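Local structure of putative retaining b-glycosidase (Saccharophagus degradans, 5A95) at residues W129-G134 and V178-V183. The protein hydrolyses beta-glucans as a retaining family 5 glycoside hydrolase, probably cleaving mixed-linkage beta-1,3-1,4-glucans. The protein carries 1 engineered substitution. Sequence-based numbering, arbitrary orientation.
Sequences WANDLG and VPTVAV. With MG (magnesium ion), chain G.
Thr180 turns both branches of its side chain against the last turn of helix 116-133, one to Ala130 and one to Asn131. Its methyl, CG2, lies anti to the backbone N and packs on the methyl of Ala130, CG2 to CB 3.7 Å. The other branch, OG1, sits beside Thr180's own backbone N (chi1 -52°) and reaches Asn131, where the nearest atom is a carbon: OG1 to CB 3.4 Å. The Asn131 side chain crosses that of Thr180 at about a right angle, and no hydrogen bond joins the two segments. Their polar ends are bridged instead by a third residue, since Gln48 OE1 is hydrogen-bonded to both Thr180 OG1 and Asn131 ND2, while Asn131 OD1 takes the backbone N of Lys46. With an alanine here in place of Thr180, both OG1 and CG2 are gone, which is likely to leave Gln48 OE1 with one partner fewer and to open a small gap over the Ala130 methyl. Further out, helix 116-133 closes in a Schellman motif at Gly134, whose phi is 75° and whose N bonds to Asn131 O at 3.1 Å. Leu137 of the following strand 136-144 makes backbone hydrogen bonds with Thr180 in the turn and with Ala182 in strand 181-185, which runs parallel to it in the family 5 (beta/alpha)8 barrel. The carbonyls of Val178 and Val181 both bind magnesium, each O at 2.3 Å from the ion, and three waters are also bound to it. Because the direct contact is only methyl-to-methyl and carbon-to-hydroxyl, its polar fixing rests on the shared Gln48 OE1, and the ion clasping both ends of the turn is consistent with a fixed shape that presents Thr180 to the helix.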
ATOM      1  N   TRP A 129     -16.753 -31.434  -0.641  1.00  9.11           N
ATOM      2  CA  TRP A 129     -17.353 -32.058   0.541  1.00  9.33           C
ATOM      3  C   TRP A 129     -18.755 -31.520   0.796  1.00  9.51           C
ATOM      4  O   TRP A 129     -19.701 -32.280   1.032  1.00 10.51           O
ATOM      5  CB  TRP A 129     -16.494 -31.820   1.776  1.00 10.21           C
ATOM      6  CG  TRP A 129     -15.128 -32.383   1.732  1.00  9.95           C
ATOM      7  CD1 TRP A 129     -14.669 -33.416   0.960  1.00 12.44           C
ATOM      8  CD2 TRP A 129     -14.020 -31.955   2.529  1.00 10.51           C
ATOM      9  NE1 TRP A 129     -13.346 -33.619   1.204  1.00 13.32           N
ATOM     10  CE2 TRP A 129     -12.918 -32.746   2.171  1.00 11.51           C
ATOM     11  CE3 TRP A 129     -13.857 -30.974   3.504  1.00 10.81           C
ATOM     12  CZ2 TRP A 129     -11.672 -32.582   2.755  1.00 11.88           C
ATOM     13  CZ3 TRP A 129     -12.620 -30.803   4.081  1.00 11.90           C
ATOM     14  CH2 TRP A 129     -11.541 -31.594   3.698  1.00 12.00           C
ATOM     15  N   ALA A 130     -18.873 -30.192   0.805  1.00  9.29           N
ATOM     16  CA  ALA A 130     -20.153 -29.567   1.073  1.00 10.04           C
ATOM     17  C   ALA A 130     -21.173 -29.964  -0.005  1.00 10.41           C
ATOM     18  O   ALA A 130     -22.318 -30.285   0.306  1.00 10.75           O
ATOM     19  CB  ALA A 130     -19.984 -28.045   1.136  1.00  9.15           C
ATOM     20  N   ASN A 131     -20.781 -29.899  -1.275  1.00  9.43           N
ATOM     21  CA  ASN A 131     -21.692 -30.297  -2.343  1.00 10.21           C
ATOM     22  C   ASN A 131     -22.123 -31.756  -2.226  1.00 10.97           C
ATOM     23  O   ASN A 131     -23.282 -32.076  -2.464  1.00 12.08           O
ATOM     24  CB  ASN A 131     -21.055 -30.008  -3.683  1.00 10.90           C
ATOM     25  CG  ASN A 131     -21.853 -30.539  -4.845  1.00 11.63           C
ATOM     26  OD1 ASN A 131     -21.466 -31.553  -5.438  1.00 13.28           O
ATOM     27  ND2 ASN A 131     -22.961 -29.903  -5.157  1.00 11.64           N
ATOM     28  N   ASP A 132     -21.188 -32.628  -1.852  1.00 10.62           N
ATOM     29  CA  ASP A 132     -21.525 -34.050  -1.691  1.00 12.09           C
ATOM     30  C   ASP A 132     -22.613 -34.240  -0.634  1.00 12.61           C
ATOM     31  O   ASP A 132     -23.448 -35.140  -0.753  1.00 15.23           O
ATOM     32  CB  ASP A 132     -20.267 -34.861  -1.332  1.00 14.08           C
ATOM     33  CG  ASP A 132     -20.501 -36.357  -1.400  1.00 18.35           C
ATOM     34  OD1 ASP A 132     -21.073 -36.815  -2.417  1.00 23.87           O
ATOM     35  OD2 ASP A 132     -20.124 -37.075  -0.445  1.00 23.19           O
ATOM     36  N   LEU A 133     -22.632 -33.351   0.359  1.00 12.37           N
ATOM     37  CA  LEU A 133     -23.570 -33.433   1.463  1.00 13.18           C
ATOM     38  C   LEU A 133     -24.778 -32.523   1.310  1.00 14.20           C
ATOM     39  O   LEU A 133     -25.673 -32.553   2.156  1.00 19.89           O
ATOM     40  CB  LEU A 133     -22.830 -33.049   2.757  1.00 16.89           C
ATOM     41  CG  LEU A 133     -21.799 -34.090   3.203  1.00 16.94           C
ATOM     42  CD1 LEU A 133     -20.744 -33.494   4.118  1.00 18.70           C
ATOM     43  CD2 LEU A 133     -22.488 -35.285   3.867  1.00 18.66           C
ATOM     44  N   GLY A 134     -24.821 -31.743   0.233  1.00 14.96           N
ATOM     45  CA  GLY A 134     -25.936 -30.848  -0.031  1.00 15.44           C
ATOM     46  C   GLY A 134     -25.977 -29.593   0.832  1.00 16.64           C
ATOM     47  O   GLY A 134     -27.037 -28.945   0.935  1.00 18.18           O
ATOM     48  N   VAL A 178     -20.847 -21.689  -9.138  1.00  9.07           N
ATOM     49  CA  VAL A 178     -20.796 -22.784  -8.162  1.00  9.43           C
ATOM     50  C   VAL A 178     -21.872 -22.527  -7.088  1.00  9.29           C
ATOM     51  O   VAL A 178     -21.725 -21.633  -6.239  1.00  9.15           O
ATOM     52  CB  VAL A 178     -19.415 -22.940  -7.511  1.00  9.80           C
ATOM     53  CG1 VAL A 178     -19.406 -24.005  -6.433  1.00  9.67           C
ATOM     54  CG2 VAL A 178     -18.341 -23.270  -8.548  1.00 10.56           C
ATOM     55  N   PRO A 179     -22.970 -23.292  -7.115  1.00  9.72           N
ATOM     56  CA  PRO A 179     -24.049 -23.017  -6.152  1.00  8.75           C
ATOM     57  C   PRO A 179     -23.644 -23.240  -4.695  1.00  8.62           C
ATOM     58  O   PRO A 179     -24.155 -22.582  -3.801  1.00  9.12           O
ATOM     59  CB  PRO A 179     -25.144 -24.019  -6.555  1.00 10.01           C
ATOM     60  CG  PRO A 179     -24.427 -25.064  -7.324  1.00 15.16           C
ATOM     61  CD  PRO A 179     -23.343 -24.364  -8.058  1.00 11.24           C
ATOM     62  N   THR A 180     -22.744 -24.178  -4.469  1.00  9.20           N
ATOM     63  CA  THR A 180     -22.328 -24.564  -3.121  1.00  8.98           C
ATOM     64  C   THR A 180     -21.769 -23.370  -2.348  1.00  8.23           C
ATOM     65  O   THR A 180     -21.942 -23.295  -1.162  1.00  9.18           O
ATOM     66  CB  THR A 180     -21.252 -25.648  -3.221  1.00  8.96           C
ATOM     67  OG1 THR A 180     -21.736 -26.690  -4.074  1.00 11.11           O
ATOM     68  CG2 THR A 180     -20.873 -26.204  -1.898  1.00  9.59           C
ATOM     69  N   VAL A 181     -21.064 -22.495  -3.062  1.00  8.13           N
ATOM     70  CA  VAL A 181     -20.433 -21.331  -2.464  1.00  8.21           C
ATOM     71  C   VAL A 181     -21.455 -20.195  -2.564  1.00  7.70           C
ATOM     72  O   VAL A 181     -21.677 -19.657  -3.628  1.00  9.00           O
ATOM     73  CB  VAL A 181     -19.113 -20.992  -3.157  1.00  9.42           C
ATOM     74  CG1 VAL A 181     -18.486 -19.790  -2.503  1.00 12.96           C
ATOM     75  CG2 VAL A 181     -18.131 -22.169  -3.096  1.00 10.43           C
ATOM     76  N   ALA A 182     -22.115 -19.881  -1.448  1.00  7.24           N
ATOM     77  CA  ALA A 182     -23.299 -19.054  -1.483  1.00  7.56           C
ATOM     78  C   ALA A 182     -23.058 -17.600  -1.142  1.00  7.24           C
ATOM     79  O   ALA A 182     -23.704 -16.731  -1.707  1.00  8.33           O
ATOM     80  CB  ALA A 182     -24.373 -19.631  -0.589  1.00  8.50           C
ATOM     81  N   VAL A 183     -22.201 -17.330  -0.159  1.00  6.44           N
ATOM     82  CA  VAL A 183     -22.085 -16.004   0.445  1.00  6.21           C
ATOM     83  C   VAL A 183     -20.613 -15.628   0.539  1.00  6.02           C
ATOM     84  O   VAL A 183     -19.766 -16.438   0.971  1.00  6.53           O
ATOM     85  CB  VAL A 183     -22.706 -16.006   1.860  1.00  6.46           C
ATOM     86  CG1 VAL A 183     -22.559 -14.656   2.531  1.00  6.77           C
ATOM     87  CG2 VAL A 183     -24.165 -16.423   1.826  1.00  7.19           C
TER
HETATM   88 MG    MG G 401     -21.699 -19.383  -5.883  1.00  9.99          MG
HETATM   89  O   HOH W   1     -21.764 -18.769  -8.270  1.00  9.95           O
HETATM   90  O   HOH W   2     -23.676 -18.096  -5.993  1.00 10.83           O
HETATM   91  O   HOH W   3     -19.456 -18.938  -5.994  1.00  8.89           O